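Local coordinates for hypothetical protein (Sus scrofa, PDB 3WOC) that binds heparin and is a prostate-derived jacalin-like lectin of boar sperm, probably with a role in capacitation, at residues Ile70-Leu81 with Trp123-Trp134. Residues are numbered along the deposited sequence; the frame is centred on the assembly and turned at random.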
loop_
_atom_site.group_PDB
_atom_site.type_symbol
_atom_site.label_atom_id
_atom_site.label_comp_id
_atom_site.label_asym_id
_atom_site.label_seq_id
_atom_site.Cartn_x
_atom_site.Cartn_y
_atom_site.Cartn_z
ATOM N N ILE A 70 -0.801 -4.762 -10.170
ATOM C CA ILE A 70 0.479 -4.379 -9.567
ATOM C C ILE A 70 1.355 -5.629 -9.494
ATOM O O ILE A 70 0.935 -6.649 -8.940
ATOM C CB ILE A 70 0.313 -3.804 -8.119
ATOM C CG1 ILE A 70 -0.805 -2.746 -8.028
ATOM C CG2 ILE A 70 1.658 -3.302 -7.563
ATOM C CD1 ILE A 70 -0.510 -1.418 -8.694
ATOM N N ILE A 71 2.562 -5.558 -10.048
ATOM C CA ILE A 71 3.474 -6.712 -10.019
ATOM C C ILE A 71 4.772 -6.487 -9.228
ATOM O O ILE A 71 5.448 -7.451 -8.863
ATOM C CB ILE A 71 3.744 -7.310 -11.438
ATOM C CG1 ILE A 71 4.202 -6.237 -12.429
ATOM C CG2 ILE A 71 2.507 -8.029 -11.959
ATOM C CD1 ILE A 71 5.704 -6.112 -12.545
ATOM N N SER A 72 5.125 -5.226 -8.978
ATOM C CA SER A 72 6.266 -4.905 -8.104
ATOM C C SER A 72 6.145 -3.531 -7.446
ATOM O O SER A 72 5.426 -2.661 -7.932
ATOM C CB SER A 72 7.606 -5.046 -8.843
ATOM O OG SER A 72 7.778 -4.040 -9.824
ATOM N N ILE A 73 6.847 -3.348 -6.331
ATOM C CA ILE A 73 6.770 -2.104 -5.566
ATOM C C ILE A 73 8.143 -1.646 -5.071
ATOM O O ILE A 73 8.788 -2.320 -4.267
ATOM C CB ILE A 73 5.768 -2.218 -4.378
ATOM C CG1 ILE A 73 4.358 -2.508 -4.905
ATOM C CG2 ILE A 73 5.770 -0.934 -3.531
ATOM C CD1 ILE A 73 3.406 -3.070 -3.896
ATOM N N TYR A 74 8.580 -0.497 -5.573
ATOM C CA TYR A 74 9.782 0.161 -5.073
ATOM C C TYR A 74 9.373 1.253 -4.088
ATOM O O TYR A 74 8.390 1.961 -4.311
ATOM C CB TYR A 74 10.611 0.726 -6.236
ATOM C CG TYR A 74 11.564 1.854 -5.874
ATOM C CD1 TYR A 74 11.310 3.156 -6.292
ATOM C CD2 TYR A 74 12.722 1.619 -5.125
ATOM C CE1 TYR A 74 12.168 4.202 -5.972
ATOM C CE2 TYR A 74 13.592 2.662 -4.802
ATOM C CZ TYR A 74 13.304 3.949 -5.234
ATOM O OH TYR A 74 14.140 4.998 -4.934
ATOM N N GLY A 75 10.118 1.372 -2.995
ATOM C CA GLY A 75 9.829 2.391 -1.997
ATOM C C GLY A 75 11.024 2.920 -1.229
ATOM O O GLY A 75 12.158 2.473 -1.416
ATOM N N ARG A 76 10.751 3.893 -0.366
ATOM C CA ARG A 76 11.749 4.481 0.520
ATOM C C ARG A 76 11.102 4.843 1.858
ATOM O O ARG A 76 9.914 5.156 1.913
ATOM C CB ARG A 76 12.395 5.720 -0.117
ATOM C CG ARG A 76 13.280 5.415 -1.317
ATOM C CD ARG A 76 14.233 6.548 -1.626
ATOM N NE ARG A 76 15.135 6.211 -2.726
ATOM C CZ ARG A 76 16.271 5.525 -2.595
ATOM N NH1 ARG A 76 16.663 5.087 -1.404
ATOM N NH2 ARG A 76 17.019 5.274 -3.663
ATOM N N TYR A 77 11.891 4.793 2.928
ATOM C CA TYR A 77 11.399 5.065 4.278
ATOM C C TYR A 77 12.481 5.667 5.166
ATOM O O TYR A 77 13.679 5.512 4.909
ATOM C CB TYR A 77 10.860 3.779 4.928
ATOM C CG TYR A 77 11.875 2.658 5.007
ATOM C CD1 TYR A 77 11.935 1.676 4.019
ATOM C CD2 TYR A 77 12.789 2.588 6.062
ATOM C CE1 TYR A 77 12.877 0.644 4.079
ATOM C CE2 TYR A 77 13.738 1.571 6.130
ATOM C CZ TYR A 77 13.772 0.598 5.138
ATOM O OH TYR A 77 14.703 -0.416 5.207
ATOM N N ARG A 78 12.043 6.357 6.213
ATOM C CA ARG A 78 12.920 6.732 7.315
ATOM C C ARG A 78 12.297 6.131 8.576
ATOM O O ARG A 78 12.245 4.907 8.701
ATOM C CB ARG A 78 13.095 8.253 7.392
ATOM C CG ARG A 78 13.648 8.875 6.099
ATOM C CD ARG A 78 14.042 10.328 6.279
ATOM N NE ARG A 78 15.264 10.444 7.076
ATOM C CZ ARG A 78 15.793 11.590 7.497
ATOM N NH1 ARG A 78 15.214 12.750 7.218
ATOM N NH2 ARG A 78 16.906 11.568 8.215
ATOM N N THR A 79 11.816 6.968 9.492
ATOM C CA THR A 79 10.957 6.497 10.581
ATOM C C THR A 79 9.610 6.073 9.995
ATOM O O THR A 79 9.038 5.055 10.388
ATOM C CB THR A 79 10.737 7.588 11.656
ATOM O OG1 THR A 79 11.987 7.916 12.270
ATOM C CG2 THR A 79 9.770 7.118 12.729
ATOM N N PHE A 80 9.120 6.870 9.048
ATOM C CA PHE A 80 7.840 6.627 8.393
ATOM C C PHE A 80 8.062 6.242 6.939
ATOM O O PHE A 80 9.089 6.583 6.347
ATOM C CB PHE A 80 6.951 7.872 8.464
ATOM C CG PHE A 80 6.684 8.355 9.861
ATOM C CD1 PHE A 80 5.645 7.817 10.612
ATOM C CD2 PHE A 80 7.468 9.359 10.425
ATOM C CE1 PHE A 80 5.400 8.258 11.907
ATOM C CE2 PHE A 80 7.230 9.805 11.717
ATOM C CZ PHE A 80 6.191 9.254 12.461
ATOM N N LEU A 81 7.096 5.524 6.371
ATOM C CA LEU A 81 7.071 5.257 4.941
ATOM C C LEU A 81 7.011 6.585 4.194
ATOM O O LEU A 81 6.081 7.373 4.390
ATOM C CB LEU A 81 5.873 4.375 4.580
ATOM C CG LEU A 81 5.655 4.017 3.106
ATOM C CD1 LEU A 81 6.759 3.098 2.587
ATOM C CD2 LEU A 81 4.291 3.382 2.925
ATOM N N TRP A 123 1.516 4.685 13.180
ATOM C CA TRP A 123 1.667 5.248 14.520
ATOM C C TRP A 123 1.262 6.724 14.662
ATOM O O TRP A 123 0.141 7.020 15.090
ATOM C CB TRP A 123 3.084 4.961 15.055
ATOM C CG TRP A 123 3.443 5.663 16.325
ATOM C CD1 TRP A 123 2.765 5.621 17.513
ATOM C CD2 TRP A 123 4.584 6.502 16.542
ATOM N NE1 TRP A 123 3.410 6.392 18.451
ATOM C CE2 TRP A 123 4.528 6.944 17.885
ATOM C CE3 TRP A 123 5.646 6.929 15.732
ATOM C CZ2 TRP A 123 5.493 7.794 18.436
ATOM C CZ3 TRP A 123 6.606 7.776 16.280
ATOM C CH2 TRP A 123 6.522 8.199 17.620
ATOM N N LEU A 124 2.149 7.646 14.309
ATOM C CA LEU A 124 1.947 9.045 14.688
ATOM C C LEU A 124 1.456 9.909 13.526
ATOM O O LEU A 124 0.352 10.454 13.568
ATOM C CB LEU A 124 3.240 9.609 15.294
ATOM C CG LEU A 124 3.391 11.078 15.686
ATOM C CD1 LEU A 124 2.474 11.478 16.836
ATOM C CD2 LEU A 124 4.842 11.298 16.063
ATOM N N TYR A 125 2.285 10.015 12.493
ATOM C CA TYR A 125 1.983 10.846 11.335
ATOM C C TYR A 125 1.575 10.005 10.133
ATOM O O TYR A 125 0.982 10.514 9.183
ATOM C CB TYR A 125 3.193 11.706 10.973
ATOM C CG TYR A 125 3.651 12.629 12.079
ATOM C CD1 TYR A 125 4.982 12.640 12.491
ATOM C CD2 TYR A 125 2.754 13.492 12.715
ATOM C CE1 TYR A 125 5.412 13.493 13.500
ATOM C CE2 TYR A 125 3.172 14.341 13.726
ATOM C CZ TYR A 125 4.501 14.335 14.115
ATOM O OH TYR A 125 4.919 15.178 15.116
ATOM N N GLY A 126 1.893 8.717 10.176
ATOM C CA GLY A 126 1.580 7.844 9.064
ATOM C C GLY A 126 2.032 6.425 9.267
ATOM O O GLY A 126 2.191 5.968 10.397
ATOM N N ILE A 127 2.225 5.734 8.148
ATOM C CA ILE A 127 2.637 4.336 8.132
ATOM C C ILE A 127 4.118 4.245 8.463
ATOM O O ILE A 127 4.927 5.010 7.936
ATOM C CB ILE A 127 2.329 3.694 6.751
ATOM C CG1 ILE A 127 0.822 3.455 6.608
ATOM C CG2 ILE A 127 3.117 2.392 6.534
ATOM C CD1 ILE A 127 0.345 3.381 5.170
ATOM N N THR A 128 4.458 3.302 9.338
ATOM C CA THR A 128 5.829 3.113 9.809
ATOM C C THR A 128 6.432 1.800 9.323
ATOM O O THR A 128 7.649 1.619 9.356
ATOM C CB THR A 128 5.904 3.161 11.351
ATOM O OG1 THR A 128 4.866 2.347 11.906
ATOM C CG2 THR A 128 5.731 4.579 11.847
ATOM N N GLY A 129 5.569 0.888 8.888
ATOM C CA GLY A 129 5.986 -0.399 8.335
ATOM C C GLY A 129 4.966 -0.908 7.334
ATOM O O GLY A 129 3.757 -0.773 7.540
ATOM N N ILE A 130 5.448 -1.500 6.247
ATOM C CA ILE A 130 4.547 -1.988 5.204
ATOM C C ILE A 130 4.989 -3.332 4.621
ATOM O O ILE A 130 6.182 -3.586 4.432
ATOM C CB ILE A 130 4.303 -0.914 4.090
ATOM C CG1 ILE A 130 3.067 -1.280 3.243
ATOM C CG2 ILE A 130 5.566 -0.687 3.246
ATOM C CD1 ILE A 130 2.440 -0.118 2.484
ATOM N N GLY A 131 4.005 -4.187 4.358
ATOM C CA GLY A 131 4.235 -5.485 3.742
ATOM C C GLY A 131 3.174 -5.802 2.706
ATOM O O GLY A 131 2.103 -5.185 2.687
ATOM N N PHE A 132 3.465 -6.783 1.859
ATOM C CA PHE A 132 2.627 -7.081 0.704
ATOM C C PHE A 132 2.361 -8.570 0.541
ATOM O O PHE A 132 3.266 -9.392 0.702
ATOM C CB PHE A 132 3.268 -6.514 -0.562
ATOM C CG PHE A 132 3.666 -5.074 -0.436
ATOM C CD1 PHE A 132 2.717 -4.063 -0.556
ATOM C CD2 PHE A 132 4.983 -4.725 -0.163
ATOM C CE1 PHE A 132 3.083 -2.729 -0.419
ATOM C CE2 PHE A 132 5.353 -3.393 -0.029
ATOM C CZ PHE A 132 4.403 -2.397 -0.159
ATOM N N THR A 133 1.108 -8.904 0.235
ATOM C CA THR A 133 0.713 -10.284 -0.060
ATOM C C THR A 133 0.395 -10.434 -1.548
ATOM O O THR A 133 -0.278 -9.586 -2.141
ATOM C CB THR A 133 -0.490 -10.759 0.794
ATOM O OG1 THR A 133 -1.709 -10.247 0.245
ATOM C CG2 THR A 133 -0.349 -10.308 2.246
ATOM N N TRP A 134 0.884 -11.518 -2.137
ATOM C CA TRP A 134 0.836 -11.714 -3.583
ATOM C C TRP A 134 0.069 -12.981 -3.935
ATOM O O TRP A 134 -0.018 -13.907 -3.127
ATOM C CB TRP A 134 2.257 -11.784 -4.149
ATOM C CG TRP A 134 3.156 -10.658 -3.693
ATOM C CD1 TRP A 134 3.957 -10.644 -2.581
ATOM C CD2 TRP A 134 3.342 -9.388 -4.336
ATOM N NE1 TRP A 134 4.629 -9.447 -2.496
ATOM C CE2 TRP A 134 4.270 -8.657 -3.557
ATOM C CE3 TRP A 134 2.816 -8.797 -5.493
ATOM C CZ2 TRP A 134 4.680 -7.365 -3.895
ATOM C CZ3 TRP A 134 3.227 -7.511 -5.832
ATOM C CH2 TRP A 134 4.150 -6.809 -5.034
#
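Two sheets of the beta-prism meet here: strand 70-77 of one passes over strand 129-134 of another, their axes 9.7 Å apart and nearly antiparallel at 157°. I73 and F132 point at each other across the gap between the sheets, and CD1 of I73 sits over a face of the F132 ring in a CH-pi contact, 3.7 Å from its centroid. I73 CD1 also touches W134 CH2 at 4.0 Å, while the W134 ring turns its edge to the carbonyl O of I70. At the other end L81, where strand 81-88 begins, meets I127. L81 N gives a nearly straight hydrogen bond to I127 O (2.7 Å, 163°), and beside it L81 CB lies alongside I127 CG2 at 3.9 Å. A chi1 of 178° swings L81 CG away from its own N, and CD2 reaches I130 CD1. The F80 ring reaches into the turn 123-126: Y125 CB lies near the rim over one face, T79 CG2 near the rim over the opposite face, and T128 CG2 is 3.5 Å from F80 CD1. T128 OG1 is hydrogen-bonded to Q121 NE2. I73, L81, I130 and F132 thus join two of the three four-stranded antiparallel sheets that form the beta-prism of jacalin-like lectins.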